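Local coordinates for protein DynE8 (Micromonospora chersina, PDB 4AMM) that serves as the acyltransferase domain of the iterative polyketide synthase of enediyne (dynemicin) biosynthesis, probably loading acyl units onto the carrier domain, at residues E4-G9 with A56-A61; G41-H46 with D392-F397; P51-A56 with A384-G389. All blocks are in the same frame, centred on the assembly; numbering follows the deposited sequence.

Contact 1: E4-G9 with A56-A61; sequences ELVVCG and AAVRDA
Glu4, Leu5 and Val6 pair with Val58, Ala57 and Ala56 as antiparallel neighbours in a four-stranded sheet of which strand 4-10 is an outermost member. This small sheet with its covering helices is consistent with the linker that joins ketosynthase to acyltransferase in polyketide synthases. The backbone bonds come in two reciprocal pairs. Glu4 N gives to Val58 O at 2.8 Å and Val58 N returns the bond to Glu4 O at 2.9 Å; Val6 and Ala56 exchange a second pair, whose bond from Ala56 N to Val6 O (2.9 Å) bends to 153°. Between them sits the non-hydrogen-bonded pair Leu5-Ala57, where Ala57 CA directs its hydrogen at Glu4 O, 3.3 Å away.

Apolar contact follows the faces. The side chains of Val6 and Val58 cross obliquely, CG2 of Val6 lying 4.1 Å from CG2 of Val58, on the face where helix 32-45 brings Ala39 and Leu42 against Val6; beta-branched valines suit such extended, buried positions. Leu5 and Ala57 occupy the other face, under helix 376-387.

The polar element is Glu4. Its CG stands anti to the backbone N (chi1 -170°), and a bend at chi2 leads the carboxylate away from strand 56-58. There OE1 is bonded by Thr36, while OE2 forms a salt bridge with Arg401. OE2 also accepts Leu5 N at 3.0 Å, on its anti side and 24° out of the carboxylate plane.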
ATOM      1  N   GLU A   4       5.983   5.615 -19.230  1.00 18.70           N
ATOM      2  CA  GLU A   4       5.151   6.715 -19.658  1.00 17.34           C
ATOM      3  C   GLU A   4       3.721   6.402 -19.256  1.00 15.94           C
ATOM      4  O   GLU A   4       3.301   5.232 -19.201  1.00 16.46           O
ATOM      5  CB  GLU A   4       5.277   6.892 -21.168  1.00 19.28           C
ATOM      6  CG  GLU A   4       4.617   8.188 -21.591  1.00 20.37           C
ATOM      7  CD  GLU A   4       5.252   9.382 -20.807  1.00 28.24           C
ATOM      8  OE1 GLU A   4       6.360   9.853 -21.167  1.00 27.24           O
ATOM      9  OE2 GLU A   4       4.669   9.749 -19.750  1.00 24.69           O
ATOM     10  N   LEU A   5       2.909   7.444 -19.027  1.00 14.54           N
ATOM     11  CA  LEU A   5       1.500   7.311 -18.724  1.00 13.70           C
ATOM     12  C   LEU A   5       0.670   7.734 -19.884  1.00 13.63           C
ATOM     13  O   LEU A   5       0.788   8.899 -20.331  1.00 14.89           O
ATOM     14  CB  LEU A   5       1.190   8.261 -17.541  1.00 14.10           C
ATOM     15  CG  LEU A   5      -0.304   8.389 -17.183  1.00 14.33           C
ATOM     16  CD1 LEU A   5      -0.920   7.035 -16.760  1.00 14.72           C
ATOM     17  CD2 LEU A   5      -0.392   9.432 -16.021  1.00 15.63           C
ATOM     18  N   VAL A   6      -0.182   6.851 -20.404  1.00 12.60           N
ATOM     19  CA  VAL A   6      -0.990   7.156 -21.557  1.00 12.35           C
ATOM     20  C   VAL A   6      -2.439   7.036 -21.172  1.00 11.79           C
ATOM     21  O   VAL A   6      -2.912   5.978 -20.726  1.00 13.68           O
ATOM     22  CB  VAL A   6      -0.739   6.156 -22.710  1.00 13.47           C
ATOM     23  CG1 VAL A   6      -1.575   6.538 -23.852  1.00 15.72           C
ATOM     24  CG2 VAL A   6       0.742   6.228 -23.043  1.00 15.93           C
ATOM     25  N   VAL A   7      -3.147   8.205 -21.182  1.00 12.42           N
ATOM     26  CA  VAL A   7      -4.551   8.206 -20.851  1.00 13.32           C
ATOM     27  C   VAL A   7      -5.389   8.655 -22.020  1.00 15.30           C
ATOM     28  O   VAL A   7      -4.914   9.467 -22.828  1.00 17.28           O
ATOM     29  CB  VAL A   7      -4.866   9.108 -19.621  1.00 14.13           C
ATOM     30  CG1 VAL A   7      -4.014   8.762 -18.399  1.00 12.94           C
ATOM     31  CG2 VAL A   7      -4.725  10.657 -19.944  1.00 15.89           C
ATOM     32  N   CYS A   8      -6.637   8.205 -22.034  1.00 14.47           N
ATOM     33  CA  CYS A   8      -7.612   8.895 -22.889  1.00 18.24           C
ATOM     34  C   CYS A   8      -9.008   8.509 -22.510  1.00 16.15           C
ATOM     35  O   CYS A   8      -9.225   7.707 -21.630  1.00 15.10           O
ATOM     36  CB  CYS A   8      -7.342   8.712 -24.341  1.00 20.68           C
ATOM     37  SG  CYS A   8      -7.577   7.046 -24.762  1.00 22.82           S
ATOM     38  N   GLY A   9      -9.981   9.130 -23.208  1.00 16.09           N
ATOM     39  CA  GLY A   9     -11.331   8.814 -22.879  1.00 16.42           C
ATOM     40  C   GLY A   9     -12.293   9.310 -23.939  1.00 15.24           C
ATOM     41  O   GLY A   9     -11.891   9.916 -24.906  1.00 18.02           O
ATOM     42  N   ALA A  56      -2.847   3.537 -19.200  1.00 12.95           N
ATOM     43  CA  ALA A  56      -1.845   2.469 -19.113  1.00 14.30           C
ATOM     44  C   ALA A  56      -0.540   3.107 -18.827  1.00 13.46           C
ATOM     45  O   ALA A  56      -0.151   4.155 -19.363  1.00 14.14           O
ATOM     46  CB  ALA A  56      -1.791   1.738 -20.452  1.00 14.58           C
ATOM     47  N   ALA A  57       0.255   2.387 -18.023  1.00 14.36           N
ATOM     48  CA  ALA A  57       1.645   2.729 -17.840  1.00 13.96           C
ATOM     49  C   ALA A  57       2.458   1.813 -18.770  1.00 15.12           C
ATOM     50  O   ALA A  57       2.301   0.596 -18.664  1.00 18.73           O
ATOM     51  CB  ALA A  57       2.035   2.480 -16.400  1.00 17.24           C
ATOM     52  N   VAL A  58       3.296   2.399 -19.574  1.00 14.77           N
ATOM     53  CA  VAL A  58       3.992   1.612 -20.614  1.00 16.73           C
ATOM     54  C   VAL A  58       5.455   1.959 -20.668  1.00 19.44           C
ATOM     55  O   VAL A  58       5.874   3.072 -20.370  1.00 19.53           O
ATOM     56  CB  VAL A  58       3.311   1.816 -22.000  1.00 18.75           C
ATOM     57  CG1 VAL A  58       1.774   1.416 -21.978  1.00 19.39           C
ATOM     58  CG2 VAL A  58       3.517   3.277 -22.478  1.00 19.89           C
ATOM     59  N   ARG A  59       6.279   0.981 -21.120  1.00 20.59           N
ATOM     60  CA  ARG A  59       7.702   1.238 -21.262  1.00 23.14           C
ATOM     61  C   ARG A  59       8.077   1.857 -22.590  1.00 22.74           C
ATOM     62  O   ARG A  59       9.041   2.588 -22.671  1.00 24.67           O
ATOM     63  CB  ARG A  59       8.549  -0.045 -20.992  1.00 24.39           C
ATOM     64  CG  ARG A  59       8.459  -0.475 -19.529  1.00 30.01           C
ATOM     65  CD  ARG A  59       9.543  -1.522 -19.170  1.00 40.49           C
ATOM     66  NE  ARG A  59       9.620  -2.575 -20.185  1.00 44.48           N
ATOM     67  CZ  ARG A  59      10.742  -3.205 -20.563  1.00 47.64           C
ATOM     68  NH1 ARG A  59      11.935  -2.904 -20.028  1.00 47.68           N
ATOM     69  NH2 ARG A  59      10.677  -4.133 -21.505  1.00 46.73           N
ATOM     70  N   ASP A  60       7.257   1.640 -23.602  1.00 21.15           N
ATOM     71  CA  ASP A  60       7.549   2.061 -24.975  1.00 21.43           C
ATOM     72  C   ASP A  60       6.357   1.914 -25.872  1.00 21.05           C
ATOM     73  O   ASP A  60       5.315   1.457 -25.402  1.00 18.49           O
ATOM     74  CB  ASP A  60       8.762   1.246 -25.550  1.00 22.58           C
ATOM     75  CG  ASP A  60       8.541  -0.233 -25.544  1.00 28.90           C
ATOM     76  OD1 ASP A  60       7.415  -0.760 -25.468  1.00 27.84           O
ATOM     77  OD2 ASP A  60       9.598  -0.951 -25.620  1.00 33.14           O
ATOM     78  N   ALA A  61       6.490   2.252 -27.144  1.00 20.61           N
ATOM     79  CA  ALA A  61       5.356   2.221 -28.052  1.00 21.49           C
ATOM     80  C   ALA A  61       4.750   0.835 -28.206  1.00 22.08           C
ATOM     81  O   ALA A  61       3.568   0.693 -28.349  1.00 23.74           O
ATOM     82  CB  ALA A  61       5.712   2.778 -29.379  1.00 23.12           C
TER

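Contact 2: G41-H46 with D392-F397; sequences GLAAAH and DDATPF
Thr395 meets Ala43 and Ala44 through its methyl: a chi1 of 65° sets OG1 between the residue's own N and carbonyl carbon, and CG2, anti to that carbon, points onto the end of helix 32-45. In Asp393, CG stands anti to the backbone N (chi1 -176°), and the carboxylate it carries faces the N and OG1 of Thr395. CG2 of Thr395 lies 3.5 Å from Ala43 O and 4.1 Å from Ala43 CB, and it also rests against Ala44 CA. Alanine's small side chain suits this close approach of helix and loop, and Ala43 CB touches Ala394 as well.

Asp393 OD1 takes two bonds, from Thr395 N at 2.9 Å, closing an Asx turn, and from Thr395 OG1 at 2.7 Å. The other oxygen, OD2, forms a salt bridge with Arg47, just past the helix. An alanine at Thr395 would probably open a gap beside Ala43 and Ala44 and leave Asp393 OD1 with one donor fewer.

Where the helix ends, His46 ND1 turns back to a lone pair of Leu42 O (3.1 Å), an oxygen that lies close to the plane of the ring and also accepts His46 N. One water donates to Ala43 O (2.8 Å) and His46 O and accepts from Ala394 N. With no direct hydrogen bond between the segments, this water supplies their polar link, satisfying carbonyls at the helix end while methyl packing fills the rest of the contact.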
ATOM      1  N   GLY A  41       0.130  15.116 -25.024  1.00 12.64           N
ATOM      2  CA  GLY A  41      -1.026  15.693 -25.722  1.00 13.17           C
ATOM      3  C   GLY A  41      -2.279  15.049 -25.322  1.00 11.89           C
ATOM      4  O   GLY A  41      -3.338  15.752 -25.111  1.00 13.31           O
ATOM      5  N   LEU A  42      -2.345  13.722 -25.173  1.00 12.20           N
ATOM      6  CA  LEU A  42      -3.554  13.046 -24.747  1.00 13.16           C
ATOM      7  C   LEU A  42      -3.936  13.475 -23.358  1.00 11.40           C
ATOM      8  O   LEU A  42      -5.147  13.618 -23.081  1.00 12.21           O
ATOM      9  CB  LEU A  42      -3.325  11.482 -24.811  1.00 12.92           C
ATOM     10  CG  LEU A  42      -3.292  10.986 -26.270  1.00 13.92           C
ATOM     11  CD1 LEU A  42      -2.779   9.481 -26.197  1.00 15.64           C
ATOM     12  CD2 LEU A  42      -4.658  11.020 -26.871  1.00 16.79           C
ATOM     13  N   ALA A  43      -2.969  13.637 -22.458  1.00 11.28           N
ATOM     14  CA  ALA A  43      -3.306  14.013 -21.066  1.00 11.36           C
ATOM     15  C   ALA A  43      -3.918  15.430 -21.085  1.00 10.91           C
ATOM     16  O   ALA A  43      -4.875  15.679 -20.302  1.00 11.35           O
ATOM     17  CB  ALA A  43      -2.111  13.947 -20.180  1.00 12.80           C
ATOM     18  N   ALA A  44      -3.425  16.320 -21.934  1.00 10.64           N
ATOM     19  CA  ALA A  44      -3.939  17.707 -21.967  1.00 10.91           C
ATOM     20  C   ALA A  44      -5.333  17.703 -22.513  1.00 11.78           C
ATOM     21  O   ALA A  44      -6.196  18.490 -22.067  1.00 12.05           O
ATOM     22  CB  ALA A  44      -3.010  18.549 -22.794  1.00 11.81           C
ATOM     23  N   ALA A  45      -5.659  16.825 -23.450  1.00 11.75           N
ATOM     24  CA  ALA A  45      -6.938  16.873 -24.148  1.00 13.00           C
ATOM     25  C   ALA A  45      -8.010  16.007 -23.474  1.00 13.41           C
ATOM     26  O   ALA A  45      -9.193  16.201 -23.713  1.00 15.65           O
ATOM     27  CB  ALA A  45      -6.704  16.308 -25.586  1.00 17.16           C
ATOM     28  N   HIS A  46      -7.692  15.044 -22.634  1.00 10.96           N
ATOM     29  CA  HIS A  46      -8.578  14.118 -21.988  1.00 10.96           C
ATOM     30  C   HIS A  46      -8.515  14.269 -20.489  1.00 13.13           C
ATOM     31  O   HIS A  46      -7.983  13.492 -19.725  1.00 13.10           O
ATOM     32  CB  HIS A  46      -8.153  12.658 -22.386  1.00 13.08           C
ATOM     33  CG  HIS A  46      -8.440  12.404 -23.817  1.00 14.87           C
ATOM     34  ND1 HIS A  46      -7.496  12.478 -24.813  1.00 19.82           N
ATOM     35  CD2 HIS A  46      -9.628  12.217 -24.421  1.00 16.70           C
ATOM     36  CE1 HIS A  46      -8.098  12.248 -25.978  1.00 17.02           C
ATOM     37  NE2 HIS A  46      -9.374  12.062 -25.755  1.00 20.29           N
ATOM     38  N   ASP A 392      -9.204  13.650 -12.135  1.00 11.49           N
ATOM     39  CA  ASP A 392      -9.721  14.029 -13.457  1.00 11.46           C
ATOM     40  C   ASP A 392      -8.715  14.506 -14.452  1.00 11.06           C
ATOM     41  O   ASP A 392      -9.048  14.725 -15.603  1.00 12.01           O
ATOM     42  CB  ASP A 392     -10.728  15.144 -13.242  1.00 13.61           C
ATOM     43  CG  ASP A 392     -12.038  14.597 -12.657  1.00 19.98           C
ATOM     44  OD1 ASP A 392     -12.393  13.361 -12.727  1.00 19.92           O
ATOM     45  OD2 ASP A 392     -12.798  15.471 -12.142  1.00 21.02           O
ATOM     46  N   ASP A 393      -7.422  14.543 -14.056  1.00 10.52           N
ATOM     47  CA  ASP A 393      -6.417  15.287 -14.886  1.00 10.57           C
ATOM     48  C   ASP A 393      -5.063  14.659 -14.630  1.00 11.65           C
ATOM     49  O   ASP A 393      -4.556  14.787 -13.505  1.00 13.39           O
ATOM     50  CB  ASP A 393      -6.490  16.791 -14.490  1.00 10.36           C
ATOM     51  CG  ASP A 393      -5.635  17.676 -15.284  1.00 11.25           C
ATOM     52  OD1 ASP A 393      -4.646  17.176 -15.965  1.00 11.99           O
ATOM     53  OD2 ASP A 393      -5.824  18.917 -15.289  1.00 12.26           O
ATOM     54  N   ALA A 394      -4.508  13.991 -15.640  1.00 11.11           N
ATOM     55  CA  ALA A 394      -3.210  13.355 -15.496  1.00 11.77           C
ATOM     56  C   ALA A 394      -2.079  14.240 -15.979  1.00 12.58           C
ATOM     57  O   ALA A 394      -0.869  13.826 -15.955  1.00 12.75           O
ATOM     58  CB  ALA A 394      -3.271  12.038 -16.340  1.00 12.63           C
ATOM     59  N   THR A 395      -2.326  15.498 -16.368  1.00 12.76           N
ATOM     60  CA  THR A 395      -1.234  16.412 -16.796  1.00 10.67           C
ATOM     61  C   THR A 395      -0.077  16.591 -15.756  1.00 13.36           C
ATOM     62  O   THR A 395       1.025  16.824 -16.251  1.00 13.85           O
ATOM     63  CB  THR A 395      -1.700  17.786 -17.324  1.00 12.54           C
ATOM     64  OG1 THR A 395      -2.322  18.489 -16.242  1.00 13.01           O
ATOM     65  CG2 THR A 395      -2.631  17.639 -18.514  1.00 11.72           C
ATOM     66  N   PRO A 396      -0.327  16.489 -14.424  1.00 12.52           N
ATOM     67  CA  PRO A 396       0.821  16.633 -13.500  1.00 13.06           C
ATOM     68  C   PRO A 396       1.934  15.613 -13.819  1.00 13.63           C
ATOM     69  O   PRO A 396       3.096  15.930 -13.488  1.00 15.22           O
ATOM     70  CB  PRO A 396       0.184  16.389 -12.138  1.00 15.18           C
ATOM     71  CG  PRO A 396      -1.193  16.858 -12.277  1.00 15.51           C
ATOM     72  CD  PRO A 396      -1.605  16.394 -13.690  1.00 13.94           C
ATOM     73  N   PHE A 397       1.640  14.481 -14.414  1.00 12.02           N
ATOM     74  CA  PHE A 397       2.707  13.538 -14.692  1.00 12.92           C
ATOM     75  C   PHE A 397       3.663  14.067 -15.724  1.00 15.44           C
ATOM     76  O   PHE A 397       4.773  13.542 -15.844  1.00 15.77           O
ATOM     77  CB  PHE A 397       2.048  12.205 -15.158  1.00 13.87           C
ATOM     78  CG  PHE A 397       3.040  11.067 -15.281  1.00 14.44           C
ATOM     79  CD1 PHE A 397       3.351  10.309 -14.162  1.00 18.61           C
ATOM     80  CD2 PHE A 397       3.601  10.745 -16.488  1.00 16.35           C
ATOM     81  CE1 PHE A 397       4.360   9.263 -14.237  1.00 20.32           C
ATOM     82  CE2 PHE A 397       4.591   9.641 -16.576  1.00 16.51           C
ATOM     83  CZ  PHE A 397       4.939   8.970 -15.474  1.00 18.44           C
TER
HETATM   84  O   HOH W   1      -5.550  13.892 -18.289  1.00 11.42           O

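Contact 3: P51-A56 with A384-G389; sequences PARFAA and ALFAAG
Arg53 reaches from strand 52-58 across the last turn of helix 376-387, its chain extended from CG to NE and crossing the Phe386 side chain at about a right angle. CB lies 4.0 Å from Ala387 O, and CG comes to 4.1 Å from Phe386 CE2. CD stands over the ring in a CH-pi contact, 4.3 Å from its centroid, and lies 3.1 Å from Phe386 O. CZ follows over the same ring, 4.6 Å from the centroid, and the guanidinium lies nearly flat on it, planes 25° apart, a cation-pi stack. NE is bonded to Val50 O. NH1 gives a straight bond of 2.9 Å (166°) to a lone pair of Phe386 O and another bond to Val391 O, while NH2 forms a salt bridge with Asp392. Arginine suits this buried place because each of its nitrogens finds an acceptor and its flat cation can lie on an aromatic ring.

Alongside, the small Ala55 lets the helix come close, CB to Ala387 CB at 4.2 Å. Phe386 O also accepts Gly389 N at 2.9 Å, and Gly389 takes a positive phi of 80°, which glycine tolerates well. With two bonds back into the last turn and this phi, Gly389 completes a Schellman motif, closing a helix packed on the face of a beta sheet.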
ATOM      1  N   PRO A  51     -16.151  10.459 -19.606  1.00 15.97           N
ATOM      2  CA  PRO A  51     -17.027   9.390 -19.109  1.00 17.65           C
ATOM      3  C   PRO A  51     -16.403   7.989 -19.116  1.00 17.29           C
ATOM      4  O   PRO A  51     -16.382   7.391 -18.016  1.00 21.24           O
ATOM      5  CB  PRO A  51     -18.284   9.537 -20.056  1.00 18.84           C
ATOM      6  CG  PRO A  51     -18.242  11.060 -20.463  1.00 22.00           C
ATOM      7  CD  PRO A  51     -16.756  11.329 -20.646  1.00 17.75           C
ATOM      8  N   ALA A  52     -15.898   7.560 -20.249  1.00 14.74           N
ATOM      9  CA  ALA A  52     -15.305   6.209 -20.455  1.00 15.63           C
ATOM     10  C   ALA A  52     -13.782   6.463 -20.588  1.00 14.62           C
ATOM     11  O   ALA A  52     -13.321   7.321 -21.332  1.00 15.36           O
ATOM     12  CB  ALA A  52     -15.844   5.595 -21.779  1.00 19.00           C
ATOM     13  N   ARG A  53     -13.029   5.669 -19.791  1.00 13.12           N
ATOM     14  CA  ARG A  53     -11.575   5.967 -19.619  1.00 12.87           C
ATOM     15  C   ARG A  53     -10.660   4.764 -19.836  1.00 13.05           C
ATOM     16  O   ARG A  53     -10.997   3.638 -19.437  1.00 14.77           O
ATOM     17  CB  ARG A  53     -11.365   6.505 -18.204  1.00 13.25           C
ATOM     18  CG  ARG A  53     -12.115   7.801 -17.865  1.00 13.50           C
ATOM     19  CD  ARG A  53     -11.765   8.346 -16.495  1.00 14.63           C
ATOM     20  NE  ARG A  53     -12.455   9.633 -16.285  1.00 16.37           N
ATOM     21  CZ  ARG A  53     -12.096  10.524 -15.339  1.00 16.90           C
ATOM     22  NH1 ARG A  53     -11.065  10.312 -14.495  1.00 13.01           N
ATOM     23  NH2 ARG A  53     -12.868  11.662 -15.212  1.00 18.08           N
ATOM     24  N   PHE A  54      -9.534   5.074 -20.370  1.00 13.10           N
ATOM     25  CA  PHE A  54      -8.409   4.121 -20.563  1.00 13.09           C
ATOM     26  C   PHE A  54      -7.238   4.770 -19.944  1.00 11.71           C
ATOM     27  O   PHE A  54      -6.933   5.961 -20.168  1.00 12.49           O
ATOM     28  CB  PHE A  54      -8.162   3.885 -22.060  1.00 13.83           C
ATOM     29  CG  PHE A  54      -6.870   3.186 -22.391  1.00 14.11           C
ATOM     30  CD1 PHE A  54      -5.760   3.940 -22.573  1.00 13.26           C
ATOM     31  CD2 PHE A  54      -6.864   1.809 -22.514  1.00 16.14           C
ATOM     32  CE1 PHE A  54      -4.532   3.343 -22.890  1.00 16.70           C
ATOM     33  CE2 PHE A  54      -5.639   1.185 -22.834  1.00 18.75           C
ATOM     34  CZ  PHE A  54      -4.505   1.947 -23.011  1.00 16.94           C
ATOM     35  N   ALA A  55      -6.357   3.996 -19.237  1.00 11.84           N
ATOM     36  CA  ALA A  55      -5.050   4.508 -18.856  1.00 11.71           C
ATOM     37  C   ALA A  55      -4.077   3.329 -18.768  1.00 12.45           C
ATOM     38  O   ALA A  55      -4.487   2.290 -18.207  1.00 14.53           O
ATOM     39  CB  ALA A  55      -5.120   5.183 -17.443  1.00 12.99           C
ATOM     40  N   ALA A  56      -2.847   3.537 -19.200  1.00 12.95           N
ATOM     41  CA  ALA A  56      -1.845   2.469 -19.113  1.00 14.30           C
ATOM     42  C   ALA A  56      -0.540   3.107 -18.827  1.00 13.46           C
ATOM     43  O   ALA A  56      -0.151   4.155 -19.363  1.00 14.14           O
ATOM     44  CB  ALA A  56      -1.791   1.738 -20.452  1.00 14.58           C
ATOM     45  N   ALA A 384      -4.250   4.138 -12.550  1.00 11.88           N
ATOM     46  CA  ALA A 384      -5.307   3.549 -11.814  1.00 11.17           C
ATOM     47  C   ALA A 384      -6.254   4.660 -11.315  1.00 12.80           C
ATOM     48  O   ALA A 384      -7.492   4.519 -11.444  1.00 12.11           O
ATOM     49  CB  ALA A 384      -4.796   2.707 -10.610  1.00 13.20           C
ATOM     50  N   LEU A 385      -5.701   5.720 -10.689  1.00 11.54           N
ATOM     51  CA  LEU A 385      -6.568   6.811 -10.148  1.00 10.95           C
ATOM     52  C   LEU A 385      -7.333   7.383 -11.317  1.00 12.13           C
ATOM     53  O   LEU A 385      -8.545   7.752 -11.104  1.00 12.43           O
ATOM     54  CB  LEU A 385      -5.674   7.826  -9.539  1.00 10.85           C
ATOM     55  CG  LEU A 385      -4.993   7.396  -8.203  1.00 13.34           C
ATOM     56  CD1 LEU A 385      -3.954   8.351  -7.755  1.00 14.44           C
ATOM     57  CD2 LEU A 385      -6.033   7.303  -7.077  1.00 14.00           C
ATOM     58  N   PHE A 386      -6.735   7.620 -12.469  1.00 10.75           N
ATOM     59  CA  PHE A 386      -7.452   8.272 -13.576  1.00 11.10           C
ATOM     60  C   PHE A 386      -8.525   7.369 -14.100  1.00 13.11           C
ATOM     61  O   PHE A 386      -9.694   7.763 -14.239  1.00 11.76           O
ATOM     62  CB  PHE A 386      -6.467   8.718 -14.684  1.00 12.13           C
ATOM     63  CG  PHE A 386      -7.157   9.361 -15.864  1.00 11.33           C
ATOM     64  CD1 PHE A 386      -7.422  10.740 -15.804  1.00 12.29           C
ATOM     65  CD2 PHE A 386      -7.569   8.616 -16.932  1.00 11.40           C
ATOM     66  CE1 PHE A 386      -8.099  11.350 -16.869  1.00 11.24           C
ATOM     67  CE2 PHE A 386      -8.262   9.200 -17.982  1.00 12.29           C
ATOM     68  CZ  PHE A 386      -8.499  10.615 -17.964  1.00 13.99           C
ATOM     69  N   ALA A 387      -8.248   6.106 -14.415  1.00 12.26           N
ATOM     70  CA  ALA A 387      -9.239   5.234 -15.042  1.00 11.73           C
ATOM     71  C   ALA A 387     -10.377   5.026 -14.084  1.00 11.74           C
ATOM     72  O   ALA A 387     -11.542   4.944 -14.536  1.00 13.75           O
ATOM     73  CB  ALA A 387      -8.604   3.919 -15.477  1.00 13.67           C
ATOM     74  N   ALA A 388     -10.137   4.895 -12.794  1.00 11.58           N
ATOM     75  CA  ALA A 388     -11.172   4.657 -11.803  1.00 13.72           C
ATOM     76  C   ALA A 388     -11.969   5.914 -11.503  1.00 14.99           C
ATOM     77  O   ALA A 388     -12.957   5.844 -10.755  1.00 15.99           O
ATOM     78  CB  ALA A 388     -10.555   4.086 -10.503  1.00 17.20           C
ATOM     79  N   GLY A 389     -11.571   7.067 -12.079  1.00 12.89           N
ATOM     80  CA  GLY A 389     -12.344   8.288 -11.888  1.00 14.38           C
ATOM     81  C   GLY A 389     -12.055   8.938 -10.576  1.00 13.26           C
ATOM     82  O   GLY A 389     -12.820   9.881 -10.233  1.00 15.64           O
TER

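The three contacts form one small cluster, each centre about 11 Å from the other two. Contacts 1 and 3 share Ala56 and strand 52-58, and a probable hydrogen bond from Cys8 N to Phe54 O (2.9 Å) continues the strand pairing between them. Contact 2 meets contact 3 in the salt bridge from Asp392 OD1 to Arg53 NH2, 3.0 Å long, and by packing of His46 O on Phe386 CZ (3.4 Å). It meets contact 1 where Phe397 CE2 lies 3.2 Å from Glu4 OE2. Contact 1 pairs two N-terminal strands, while contacts 2 and 3 bring the C-terminal part of the chain back against helix 32-45 and strand 52-58. None includes Ser176, the probable nucleophile of a GxSxG elbow.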